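Side-chain contacts in alkaline phosphatase (PDB 7KWD), which is a homodimeric enzyme with two zinc ions and one magnesium ion that probably hydrolyses phosphate monoesters, as alkaline phosphatases generally do: residues A[183-188]-A[223-228]; A[326-331]-A[419-424]; A[440-445]-A[450-455]; A[387-392]-A[403-408]. All coordinates share one frame; numbering follows the deposited sequence.

From the N terminus, interaction 1 comes first: it brings strand 222-225 back to the loop after strand 176-178 across 34 residues that include helix 196-202 and helix 211-216, and closes before any other opens. Interaction 2 then spans the longest stretch, joining the loop that leaves strand 310-325 to the one that enters strand 426-428. Interaction 4 falls wholly within that span, where helix 379-391 meets the start of helix 406-412; its nearest atoms are about 9 Å from interaction 2. Interaction 3 follows last, a short return from strand 438-443 to strand 454-456. None of the four cross. Interactions 2 and 3 lie where the second subunit touches the chain, and interaction 1 lies opposite both across the chain's centre.

Interaction 1: residues A[183-188]-A[223-228]; sequences RFFNPA and LGVFAD
At the end of strand 222-225, which pairs in parallel with strand 176-178 in the alkaline phosphatase fold, R183 and F185 of the loop after strand 176-178 rest against D228, L223 and V225. A single backbone bond pins the polar end: R183 N donates to D228 O over 3.0 Å. With D228 CG anti to its own nitrogen (chi1 -170°), the carboxylate swings over the aliphatic start of R183, OD2 lying 3.7 Å from R183 CB. Its charge is matched elsewhere, since OD2 forms a salt bridge with R189, while R183 NE stays 4.8 Å from D228 OD2. Replacing the aspartate by an alanine would probably leave R189 without this mate and uncover R183 CB. Deeper in, the F185 ring, also touched by L196 and A166 of two helices, packs on the strand. L223 CD2 comes at it obliquely, 3.9 Å from F185 CE2, whereas V225 CG2 lies over one face, offset toward the rim, 4.2 Å from F185 CD1.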
loop_
_atom_site.group_PDB
_atom_site.type_symbol
_atom_site.label_atom_id
_atom_site.label_comp_id
_atom_site.label_asym_id
_atom_site.label_seq_id
_atom_site.Cartn_x
_atom_site.Cartn_y
_atom_site.Cartn_z
ATOM N N ARG A 183 22.291 -4.005 26.432
ATOM C CA ARG A 183 22.192 -5.341 27.003
ATOM C C ARG A 183 23.143 -6.339 26.347
ATOM O O ARG A 183 23.433 -7.377 26.963
ATOM C CB ARG A 183 20.739 -5.834 26.925
ATOM C CG ARG A 183 20.223 -6.240 25.543
ATOM C CD ARG A 183 18.664 -6.413 25.511
ATOM N NE ARG A 183 18.313 -7.773 25.898
ATOM C CZ ARG A 183 17.495 -8.586 25.227
ATOM N NH1 ARG A 183 16.899 -8.198 24.099
ATOM N NH2 ARG A 183 17.283 -9.812 25.695
ATOM N N PHE A 184 23.652 -6.053 25.139
ATOM C CA PHE A 184 24.549 -6.970 24.441
ATOM C C PHE A 184 26.017 -6.567 24.557
ATOM O O PHE A 184 26.894 -7.299 24.067
ATOM C CB PHE A 184 24.144 -7.104 22.949
ATOM C CG PHE A 184 22.688 -7.416 22.757
ATOM C CD1 PHE A 184 22.146 -8.581 23.273
ATOM C CD2 PHE A 184 21.854 -6.534 22.076
ATOM C CE1 PHE A 184 20.789 -8.848 23.140
ATOM C CE2 PHE A 184 20.519 -6.794 21.918
ATOM C CZ PHE A 184 19.970 -7.958 22.447
ATOM N N PHE A 185 26.321 -5.459 25.228
ATOM C CA PHE A 185 27.701 -5.004 25.348
ATOM C C PHE A 185 28.171 -4.844 26.786
ATOM O O PHE A 185 29.359 -5.012 27.066
ATOM C CB PHE A 185 27.870 -3.649 24.637
ATOM C CG PHE A 185 27.728 -3.716 23.140
ATOM C CD1 PHE A 185 26.469 -3.714 22.550
ATOM C CD2 PHE A 185 28.851 -3.751 22.321
ATOM C CE1 PHE A 185 26.332 -3.755 21.152
ATOM C CE2 PHE A 185 28.716 -3.807 20.938
ATOM C CZ PHE A 185 27.449 -3.815 20.363
ATOM N N ASN A 186 27.283 -4.538 27.677
ATOM C CA ASN A 186 27.568 -4.201 29.068
ATOM C C ASN A 186 27.876 -5.451 29.875
ATOM O O ASN A 186 27.061 -6.384 29.893
ATOM C CB ASN A 186 26.310 -3.501 29.598
ATOM C CG ASN A 186 26.479 -2.894 30.959
ATOM O OD1 ASN A 186 27.289 -3.316 31.772
ATOM N ND2 ASN A 186 25.656 -1.908 31.220
ATOM N N PRO A 187 29.028 -5.515 30.559
ATOM C CA PRO A 187 29.345 -6.735 31.341
ATOM C C PRO A 187 28.306 -7.054 32.391
ATOM O O PRO A 187 28.150 -8.217 32.782
ATOM C CB PRO A 187 30.701 -6.430 32.000
ATOM C CG PRO A 187 30.853 -4.948 31.961
ATOM C CD PRO A 187 30.018 -4.441 30.765
ATOM N N ALA A 188 27.554 -6.068 32.830
ATOM C CA ALA A 188 26.513 -6.286 33.814
ATOM C C ALA A 188 25.207 -6.782 33.222
ATOM O O ALA A 188 24.258 -6.982 33.983
ATOM C CB ALA A 188 26.246 -4.972 34.564
ATOM N N LEU A 223 31.848 3.551 18.619
ATOM C CA LEU A 223 30.790 2.658 19.036
ATOM C C LEU A 223 29.896 3.474 19.944
ATOM O O LEU A 223 30.343 3.946 20.989
ATOM C CB LEU A 223 31.337 1.433 19.753
ATOM C CG LEU A 223 30.262 0.603 20.442
ATOM C CD1 LEU A 223 29.248 0.066 19.420
ATOM C CD2 LEU A 223 30.844 -0.565 21.211
ATOM N N GLY A 224 28.648 3.660 19.541
ATOM C CA GLY A 224 27.683 4.383 20.350
ATOM C C GLY A 224 26.435 3.563 20.595
ATOM O O GLY A 224 25.774 3.117 19.654
ATOM N N VAL A 225 26.126 3.332 21.870
ATOM C CA VAL A 225 25.036 2.471 22.315
ATOM C C VAL A 225 24.270 3.286 23.345
ATOM O O VAL A 225 24.824 3.649 24.385
ATOM C CB VAL A 225 25.561 1.153 22.904
ATOM C CG1 VAL A 225 24.455 0.242 23.288
ATOM C CG2 VAL A 225 26.437 0.394 21.909
ATOM N N PHE A 226 23.002 3.592 23.051
ATOM C CA PHE A 226 22.299 4.649 23.748
ATOM C C PHE A 226 21.087 4.230 24.553
ATOM O O PHE A 226 20.472 5.088 25.196
ATOM C CB PHE A 226 21.887 5.709 22.717
ATOM C CG PHE A 226 23.037 6.243 21.936
ATOM C CD1 PHE A 226 23.887 7.195 22.482
ATOM C CD2 PHE A 226 23.308 5.750 20.679
ATOM C CE1 PHE A 226 24.983 7.670 21.751
ATOM C CE2 PHE A 226 24.381 6.195 19.945
ATOM C CZ PHE A 226 25.230 7.163 20.469
ATOM N N ALA A 227 20.731 2.948 24.539
ATOM C CA ALA A 227 19.622 2.420 25.318
ATOM C C ALA A 227 19.898 0.954 25.620
ATOM O O ALA A 227 20.742 0.310 24.973
ATOM C CB ALA A 227 18.281 2.575 24.579
ATOM N N ASP A 228 19.165 0.417 26.605
ATOM C CA ASP A 228 19.350 -0.990 26.946
ATOM C C ASP A 228 18.985 -1.869 25.762
ATOM O O ASP A 228 19.738 -2.787 25.404
ATOM C CB ASP A 228 18.506 -1.411 28.151
ATOM C CG ASP A 228 18.892 -2.798 28.641
ATOM O OD1 ASP A 228 20.008 -2.929 29.189
ATOM O OD2 ASP A 228 18.117 -3.750 28.428
#

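Interaction 2: residues A[326-331]-A[419-424]; sequences YGAGRS and QKPDRP
The backbones of 326-331 and 419-424 come closest at G329 and Q419, whose CA atoms are 4.5 Å apart, and have spread to 9.3 Å between the CA atoms of Y326 and P424. Here the loop leaving strand 310-325 meets the loop entering its antiparallel partner, strand 426-428. G329 CA lies 3.6 Å from Q419 O; with phi 92° and psi 173°, any CB would crowd that oxygen and jam against the preceding carbonyl, so a side chain is hardly tolerated at this position. Next to it A328 CB packs on P421, 3.5 Å from P421 CG and a little farther from CD, the one apolar touch between these two loops. At the wide end Y326 CG sits between its backbone N and carbonyl carbon (chi1 62°), and the end of the ring comes nearer to P424. A water at the ring edge, in its plane, donates to Y326 OH at 2.7 Å and to P424 O at 2.9 Å; the hydroxyl is also hydrogen-bonded to Q415. A second water accepts a hydrogen bond from R330 N at 2.8 Å and donates one to Q419 O at 2.7 Å. S331 O accepts from N110 of the second subunit, and Y326 packs on Q432 of that subunit. A small alanine-proline patch thus supplies the direct side-chain packing, and the waters bridge polar atoms too far apart to bond directly.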
loop_
_atom_site.group_PDB
_atom_site.type_symbol
_atom_site.label_atom_id
_atom_site.label_comp_id
_atom_site.label_asym_id
_atom_site.label_seq_id
_atom_site.Cartn_x
_atom_site.Cartn_y
_atom_site.Cartn_z
ATOM N N TYR A 326 -8.537 6.025 6.802
ATOM C CA TYR A 326 -9.654 5.464 6.062
ATOM C C TYR A 326 -10.828 6.433 6.023
ATOM O O TYR A 326 -10.903 7.387 6.793
ATOM C CB TYR A 326 -10.101 4.109 6.654
ATOM C CG TYR A 326 -10.604 4.180 8.085
ATOM C CD1 TYR A 326 -11.879 4.660 8.370
ATOM C CD2 TYR A 326 -9.814 3.725 9.146
ATOM C CE1 TYR A 326 -12.336 4.724 9.701
ATOM C CE2 TYR A 326 -10.264 3.781 10.447
ATOM C CZ TYR A 326 -11.528 4.289 10.721
ATOM O OH TYR A 326 -11.947 4.336 12.036
ATOM N N GLY A 327 -11.741 6.148 5.095
ATOM C CA GLY A 327 -12.834 7.063 4.819
ATOM C C GLY A 327 -13.758 7.166 6.015
ATOM O O GLY A 327 -14.179 6.153 6.576
ATOM N N ALA A 328 -14.079 8.398 6.400
ATOM C CA ALA A 328 -14.852 8.715 7.593
ATOM C C ALA A 328 -15.836 9.844 7.302
ATOM O O ALA A 328 -15.484 10.860 6.693
ATOM C CB ALA A 328 -13.921 9.119 8.734
ATOM N N GLY A 329 -17.073 9.668 7.748
ATOM C CA GLY A 329 -18.087 10.687 7.587
ATOM C C GLY A 329 -18.883 10.502 6.314
ATOM O O GLY A 329 -18.590 9.651 5.467
ATOM N N ARG A 330 -19.926 11.322 6.178
ATOM C CA ARG A 330 -20.722 11.330 4.961
ATOM C C ARG A 330 -19.817 11.615 3.762
ATOM O O ARG A 330 -19.103 12.613 3.734
ATOM C CB ARG A 330 -21.834 12.388 5.066
ATOM C CG ARG A 330 -22.646 12.593 3.780
ATOM C CD ARG A 330 -23.674 13.750 3.867
ATOM N NE ARG A 330 -23.092 15.080 3.631
ATOM C CZ ARG A 330 -22.656 15.536 2.449
ATOM N NH1 ARG A 330 -22.725 14.767 1.361
ATOM N NH2 ARG A 330 -22.143 16.766 2.358
ATOM N N SER A 331 -19.865 10.739 2.765
ATOM C CA SER A 331 -19.026 10.866 1.562
ATOM C C SER A 331 -17.530 10.944 1.888
ATOM O O SER A 331 -16.748 11.463 1.097
ATOM C CB SER A 331 -19.439 12.085 0.731
ATOM O OG SER A 331 -20.797 12.013 0.364
ATOM N N GLN A 419 -19.938 10.182 12.317
ATOM C CA GLN A 419 -20.207 11.388 11.544
ATOM C C GLN A 419 -18.942 12.207 11.377
ATOM O O GLN A 419 -18.747 12.861 10.348
ATOM C CB GLN A 419 -21.279 12.264 12.216
ATOM C CG GLN A 419 -22.652 11.608 12.353
ATOM C CD GLN A 419 -23.110 10.912 11.073
ATOM O OE1 GLN A 419 -23.634 9.790 11.106
ATOM N NE2 GLN A 419 -22.905 11.579 9.932
ATOM N N LYS A 420 -18.103 12.201 12.404
ATOM C CA LYS A 420 -16.854 12.952 12.449
ATOM C C LYS A 420 -15.926 12.264 13.442
ATOM O O LYS A 420 -16.292 12.102 14.608
ATOM C CB LYS A 420 -17.115 14.399 12.844
ATOM C CG LYS A 420 -15.999 15.348 12.473
ATOM C CD LYS A 420 -16.456 16.795 12.663
ATOM C CE LYS A 420 -15.363 17.811 12.357
ATOM N NZ LYS A 420 -15.731 19.190 12.812
ATOM N N PRO A 421 -14.752 11.794 13.011
ATOM C CA PRO A 421 -13.875 11.061 13.937
ATOM C C PRO A 421 -13.651 11.819 15.236
ATOM O O PRO A 421 -13.271 12.997 15.240
ATOM C CB PRO A 421 -12.570 10.895 13.138
ATOM C CG PRO A 421 -13.039 10.717 11.737
ATOM C CD PRO A 421 -14.316 11.616 11.603
ATOM N N ASP A 422 -13.934 11.133 16.348
ATOM C CA ASP A 422 -13.542 11.599 17.670
ATOM C C ASP A 422 -12.175 11.084 18.066
ATOM O O ASP A 422 -11.531 11.662 18.949
ATOM C CB ASP A 422 -14.568 11.170 18.722
ATOM C CG ASP A 422 -14.810 9.657 18.751
ATOM O OD1 ASP A 422 -14.823 8.997 17.677
ATOM O OD2 ASP A 422 -15.015 9.138 19.875
ATOM N N ARG A 423 -11.739 9.997 17.447
ATOM C CA ARG A 423 -10.400 9.443 17.584
ATOM C C ARG A 423 -9.925 9.078 16.192
ATOM O O ARG A 423 -10.739 8.955 15.262
ATOM C CB ARG A 423 -10.406 8.233 18.523
ATOM C CG ARG A 423 -11.230 8.474 19.783
ATOM C CD ARG A 423 -11.671 7.146 20.296
ATOM N NE ARG A 423 -12.118 7.203 21.676
ATOM C CZ ARG A 423 -12.598 6.149 22.321
ATOM N NH1 ARG A 423 -12.701 4.989 21.689
ATOM N NH2 ARG A 423 -12.982 6.256 23.584
ATOM N N PRO A 424 -8.620 8.917 15.993
ATOM C CA PRO A 424 -8.101 8.804 14.626
ATOM C C PRO A 424 -8.773 7.689 13.843
ATOM O O PRO A 424 -8.824 6.549 14.290
ATOM C CB PRO A 424 -6.607 8.528 14.832
ATOM C CG PRO A 424 -6.276 9.171 16.155
ATOM C CD PRO A 424 -7.534 8.934 17.002
HETATM O O HOH W 1 -10.405 4.073 14.201
HETATM O O HOH W 2 -20.353 13.258 8.158
#

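Interaction 3: residues A[440-445]-A[450-455]; sequences LLLYGQ and VNLGLV
N30 ND2 is gripped by two carbonyl oxygens, L452 O in the loop and L454 O in strand 454-456, where L452 packs on L440 and L442. Between the two segments the side chains that meet are all apolar and buried. L452 CD1 nestles between the two leucines of strand 438-443, 4.2 Å from L440 CG, 4.1 Å from L442 CD1 and 4.0 Å from L440 O. L442 CG stands beside its backbone N (chi1 -55°), which lets CD1 reach across to V450, 4.1 Å from V450 CG1. At the other end L440 CG is anti to its nitrogen (chi1 166°), and CD2 meets V455 CG2 at 3.9 Å, these two side chains crossing at about a right angle. I83 of strand 80-84 touches both L440 and V455, and I313 of strand 310-325 adjoins L440 and L442. N451 ND2 bonds to V450 O of the second subunit. Strand 80-84 pairs antiparallel with 438-443 and parallel with 454-456; L440 and V455 meet across it, while V450 and L452 of the preceding loop cover L440 and L442, as in the hydrophobic layer over one face of a beta sheet.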
loop_
_atom_site.group_PDB
_atom_site.type_symbol
_atom_site.label_atom_id
_atom_site.label_comp_id
_atom_site.label_asym_id
_atom_site.label_seq_id
_atom_site.Cartn_x
_atom_site.Cartn_y
_atom_site.Cartn_z
ATOM N N LEU A 440 11.202 1.975 -3.441
ATOM C CA LEU A 440 12.629 2.005 -3.758
ATOM C C LEU A 440 12.916 3.304 -4.498
ATOM O O LEU A 440 12.275 3.586 -5.517
ATOM C CB LEU A 440 13.042 0.826 -4.629
ATOM C CG LEU A 440 14.408 0.858 -5.320
ATOM C CD1 LEU A 440 15.608 0.864 -4.346
ATOM C CD2 LEU A 440 14.502 -0.359 -6.190
ATOM N N LEU A 441 13.893 4.058 -4.006
ATOM C CA LEU A 441 14.166 5.401 -4.512
ATOM C C LEU A 441 15.662 5.639 -4.617
ATOM O O LEU A 441 16.409 5.310 -3.694
ATOM C CB LEU A 441 13.546 6.458 -3.590
ATOM C CG LEU A 441 14.009 7.920 -3.599
ATOM C CD1 LEU A 441 13.475 8.616 -4.813
ATOM C CD2 LEU A 441 13.474 8.607 -2.354
ATOM N N LEU A 442 16.077 6.274 -5.709
ATOM C CA LEU A 442 17.478 6.560 -5.987
ATOM C C LEU A 442 17.723 8.058 -6.019
ATOM O O LEU A 442 17.026 8.802 -6.721
ATOM C CB LEU A 442 17.914 5.977 -7.324
ATOM C CG LEU A 442 17.678 4.474 -7.488
ATOM C CD1 LEU A 442 18.062 4.035 -8.918
ATOM C CD2 LEU A 442 18.477 3.735 -6.479
ATOM N N TYR A 443 18.719 8.507 -5.277
ATOM C CA TYR A 443 19.012 9.938 -5.191
ATOM C C TYR A 443 20.483 10.096 -5.530
ATOM O O TYR A 443 21.366 9.765 -4.723
ATOM C CB TYR A 443 18.682 10.512 -3.817
ATOM C CG TYR A 443 18.865 12.013 -3.770
ATOM C CD1 TYR A 443 20.103 12.580 -3.495
ATOM C CD2 TYR A 443 17.813 12.865 -4.043
ATOM C CE1 TYR A 443 20.281 13.955 -3.484
ATOM C CE2 TYR A 443 17.985 14.235 -4.013
ATOM C CZ TYR A 443 19.218 14.773 -3.725
ATOM O OH TYR A 443 19.356 16.147 -3.705
ATOM N N GLY A 444 20.741 10.588 -6.714
ATOM C CA GLY A 444 22.108 10.702 -7.180
ATOM C C GLY A 444 22.170 11.492 -8.465
ATOM O O GLY A 444 21.145 11.836 -9.071
ATOM N N GLN A 445 23.415 11.768 -8.859
ATOM C CA GLN A 445 23.683 12.560 -10.044
ATOM C C GLN A 445 23.602 11.668 -11.264
ATOM O O GLN A 445 24.173 10.571 -11.283
ATOM C CB GLN A 445 25.072 13.199 -9.941
ATOM C CG GLN A 445 25.523 13.939 -11.192
ATOM C CD GLN A 445 26.801 14.742 -10.957
ATOM O OE1 GLN A 445 27.901 14.301 -11.313
ATOM N NE2 GLN A 445 26.657 15.925 -10.346
ATOM N N VAL A 450 16.940 6.465 -15.581
ATOM C CA VAL A 450 16.723 5.176 -14.934
ATOM C C VAL A 450 15.231 4.960 -14.686
ATOM O O VAL A 450 14.595 5.734 -13.969
ATOM C CB VAL A 450 17.520 5.089 -13.623
ATOM C CG1 VAL A 450 17.210 3.758 -12.927
ATOM C CG2 VAL A 450 18.983 5.262 -13.899
ATOM N N ASN A 451 14.677 3.890 -15.264
ATOM C CA ASN A 451 13.272 3.534 -15.108
ATOM C C ASN A 451 13.199 2.239 -14.326
ATOM O O ASN A 451 13.478 1.172 -14.890
ATOM C CB ASN A 451 12.584 3.330 -16.455
ATOM C CG ASN A 451 12.019 4.600 -17.013
ATOM O OD1 ASN A 451 12.745 5.596 -17.158
ATOM N ND2 ASN A 451 10.732 4.577 -17.377
ATOM N N LEU A 452 12.819 2.314 -13.038
ATOM C CA LEU A 452 12.884 1.125 -12.184
ATOM C C LEU A 452 11.706 0.187 -12.429
ATOM O O LEU A 452 11.887 -1.015 -12.656
ATOM C CB LEU A 452 12.900 1.518 -10.718
ATOM C CG LEU A 452 14.196 2.211 -10.323
ATOM C CD1 LEU A 452 14.137 2.815 -8.981
ATOM C CD2 LEU A 452 15.348 1.231 -10.390
ATOM N N GLY A 453 10.501 0.725 -12.360
ATOM C CA GLY A 453 9.356 -0.139 -12.315
ATOM C C GLY A 453 9.366 -1.025 -11.086
ATOM O O GLY A 453 9.863 -0.654 -10.006
ATOM N N LEU A 454 8.774 -2.213 -11.252
ATOM C CA LEU A 454 8.621 -3.196 -10.183
ATOM C C LEU A 454 9.763 -4.177 -10.323
ATOM O O LEU A 454 9.830 -4.892 -11.323
ATOM C CB LEU A 454 7.291 -3.929 -10.251
ATOM C CG LEU A 454 7.179 -5.122 -9.295
ATOM C CD1 LEU A 454 7.174 -4.676 -7.833
ATOM C CD2 LEU A 454 5.947 -5.925 -9.570
ATOM N N VAL A 455 10.665 -4.194 -9.336
ATOM C CA VAL A 455 11.813 -5.085 -9.346
ATOM C C VAL A 455 11.730 -5.982 -8.135
ATOM O O VAL A 455 10.916 -5.776 -7.239
ATOM C CB VAL A 455 13.159 -4.338 -9.357
ATOM C CG1 VAL A 455 13.249 -3.404 -10.545
ATOM C CG2 VAL A 455 13.398 -3.624 -8.044
#

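Interaction 4: residues A[387-392]-A[403-408]; sequences RAIREK and VQPANT
T408, in the first turn of helix 406-412, faces A388 of helix 379-391, where the two helices pack beside a cis-proline turn. Its CB begins the contact, 4.0 Å from A388 CB, and both branches straddle the same methyl: CG2 and OG1 each come equally near it. CG2 has no polar role; OG1, anti to the carbonyl carbon and beside the backbone N (chi1 -60°), is the tip that bonds. OG1 donates to Q404 OE1 at 2.7 Å, and T408 N donates to the same oxygen at 3.2 Å. The two donors approach from opposite faces of the amide plane, tilted 32° and 25° from it, so OE1 is held between them; Q404 NE2 is tied back to Q401 O, which fixes the amide further. T408 OG1 also bonds to W395 N. With a valine in its place, W395 N would probably lose this acceptor, and Q404 OE1 would keep just the backbone grip, leaving the amide less firmly held on that face. The proline completes the interface. The peptide bond before P405 is cis, and P405 CB sits 3.8 Å from A388 CB, the methyl that T408 also touches. L353 of helix 349-356 touches both P405 and I389. N407 ND2 bonds to the backbone O of H279, a ligand of one zinc ion, which probably helps to place the backbone of this residue. I389 crosses the proline ring obliquely, its CG1 3.9 Å from P405 CG.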
loop_
_atom_site.group_PDB
_atom_site.type_symbol
_atom_site.label_atom_id
_atom_site.label_comp_id
_atom_site.label_asym_id
_atom_site.label_seq_id
_atom_site.Cartn_x
_atom_site.Cartn_y
_atom_site.Cartn_z
ATOM N N ARG A 387 -7.366 -5.940 31.118
ATOM C CA ARG A 387 -7.378 -7.384 30.939
ATOM C C ARG A 387 -6.246 -7.829 30.033
ATOM O O ARG A 387 -5.609 -8.862 30.264
ATOM C CB ARG A 387 -8.719 -7.818 30.368
ATOM C CG ARG A 387 -9.834 -7.624 31.366
ATOM C CD ARG A 387 -11.223 -7.937 30.829
ATOM N NE ARG A 387 -11.464 -9.348 30.493
ATOM C CZ ARG A 387 -11.240 -10.408 31.281
ATOM N NH1 ARG A 387 -10.728 -10.274 32.495
ATOM N NH2 ARG A 387 -11.533 -11.631 30.841
ATOM N N ALA A 388 -5.984 -7.074 28.979
ATOM C CA ALA A 388 -4.934 -7.487 28.064
ATOM C C ALA A 388 -3.583 -7.451 28.759
ATOM O O ALA A 388 -2.784 -8.381 28.614
ATOM C CB ALA A 388 -4.963 -6.596 26.820
ATOM N N ILE A 389 -3.323 -6.404 29.543
ATOM C CA ILE A 389 -2.048 -6.295 30.245
ATOM C C ILE A 389 -1.942 -7.335 31.352
ATOM O O ILE A 389 -0.883 -7.939 31.555
ATOM C CB ILE A 389 -1.880 -4.883 30.841
ATOM C CG1 ILE A 389 -1.683 -3.826 29.745
ATOM C CG2 ILE A 389 -0.691 -4.848 31.783
ATOM C CD1 ILE A 389 -2.032 -2.369 30.173
ATOM N N ARG A 390 -3.007 -7.516 32.126
ATOM C CA ARG A 390 -2.914 -8.290 33.359
ATOM C C ARG A 390 -3.252 -9.758 33.167
ATOM O O ARG A 390 -2.620 -10.609 33.799
ATOM C CB ARG A 390 -3.817 -7.669 34.419
ATOM C CG ARG A 390 -3.225 -6.381 35.008
ATOM C CD ARG A 390 -4.163 -5.703 36.001
ATOM N NE ARG A 390 -3.691 -5.919 37.360
ATOM C CZ ARG A 390 -4.300 -6.694 38.254
ATOM N NH1 ARG A 390 -5.431 -7.322 37.954
ATOM N NH2 ARG A 390 -3.774 -6.833 39.456
ATOM N N GLU A 391 -4.192 -10.080 32.280
ATOM C CA GLU A 391 -4.627 -11.454 32.096
ATOM C C GLU A 391 -4.353 -12.016 30.711
ATOM O O GLU A 391 -4.848 -13.107 30.392
ATOM C CB GLU A 391 -6.128 -11.578 32.343
ATOM C CG GLU A 391 -6.603 -11.054 33.658
ATOM C CD GLU A 391 -8.109 -11.085 33.713
ATOM O OE1 GLU A 391 -8.693 -12.146 33.376
ATOM O OE2 GLU A 391 -8.697 -10.033 34.050
ATOM N N LYS A 392 -3.638 -11.294 29.861
ATOM C CA LYS A 392 -3.417 -11.733 28.482
ATOM C C LYS A 392 -4.728 -12.118 27.802
ATOM O O LYS A 392 -4.816 -13.088 27.040
ATOM C CB LYS A 392 -2.404 -12.870 28.449
ATOM C CG LYS A 392 -1.143 -12.487 29.238
ATOM C CD LYS A 392 0.121 -13.151 28.702
ATOM C CE LYS A 392 1.283 -13.015 29.699
ATOM N NZ LYS A 392 0.890 -12.363 30.997
ATOM N N VAL A 403 0.113 -8.649 18.007
ATOM C CA VAL A 403 1.044 -7.931 18.864
ATOM C C VAL A 403 0.249 -7.345 20.024
ATOM O O VAL A 403 -0.652 -6.512 19.822
ATOM C CB VAL A 403 1.798 -6.854 18.074
ATOM C CG1 VAL A 403 2.613 -5.987 19.018
ATOM C CG2 VAL A 403 2.702 -7.527 17.004
ATOM N N GLN A 404 0.563 -7.797 21.235
ATOM C CA GLN A 404 -0.273 -7.518 22.396
ATOM C C GLN A 404 0.597 -7.193 23.587
ATOM O O GLN A 404 1.705 -7.715 23.712
ATOM C CB GLN A 404 -1.183 -8.713 22.708
ATOM C CG GLN A 404 -2.106 -9.111 21.561
ATOM C CD GLN A 404 -3.244 -8.118 21.395
ATOM O OE1 GLN A 404 -3.384 -7.209 22.209
ATOM N NE2 GLN A 404 -4.058 -8.289 20.347
ATOM N N PRO A 405 0.122 -6.321 24.487
ATOM C CA PRO A 405 -1.254 -5.813 24.442
ATOM C C PRO A 405 -1.505 -4.599 23.533
ATOM O O PRO A 405 -2.626 -4.110 23.483
ATOM C CB PRO A 405 -1.507 -5.417 25.899
ATOM C CG PRO A 405 -0.160 -4.956 26.384
ATOM C CD PRO A 405 0.868 -5.798 25.649
ATOM N N ALA A 406 -0.492 -4.154 22.789
ATOM C CA ALA A 406 -0.613 -2.896 22.052
ATOM C C ALA A 406 -1.798 -2.889 21.098
ATOM O O ALA A 406 -2.475 -1.862 20.964
ATOM C CB ALA A 406 0.667 -2.611 21.277
ATOM N N ASN A 407 -2.063 -4.005 20.405
ATOM C CA ASN A 407 -3.147 -3.986 19.431
ATOM C C ASN A 407 -4.508 -3.860 20.114
ATOM O O ASN A 407 -5.433 -3.268 19.553
ATOM C CB ASN A 407 -3.144 -5.234 18.529
ATOM C CG ASN A 407 -1.963 -5.287 17.522
ATOM O OD1 ASN A 407 -1.865 -6.250 16.766
ATOM N ND2 ASN A 407 -1.082 -4.283 17.520
ATOM N N THR A 408 -4.667 -4.441 21.309
ATOM C CA THR A 408 -5.899 -4.191 22.057
ATOM C C THR A 408 -5.986 -2.720 22.438
ATOM O O THR A 408 -7.062 -2.109 22.385
ATOM C CB THR A 408 -5.966 -5.085 23.302
ATOM O OG1 THR A 408 -5.935 -6.464 22.907
ATOM C CG2 THR A 408 -7.268 -4.830 24.080
#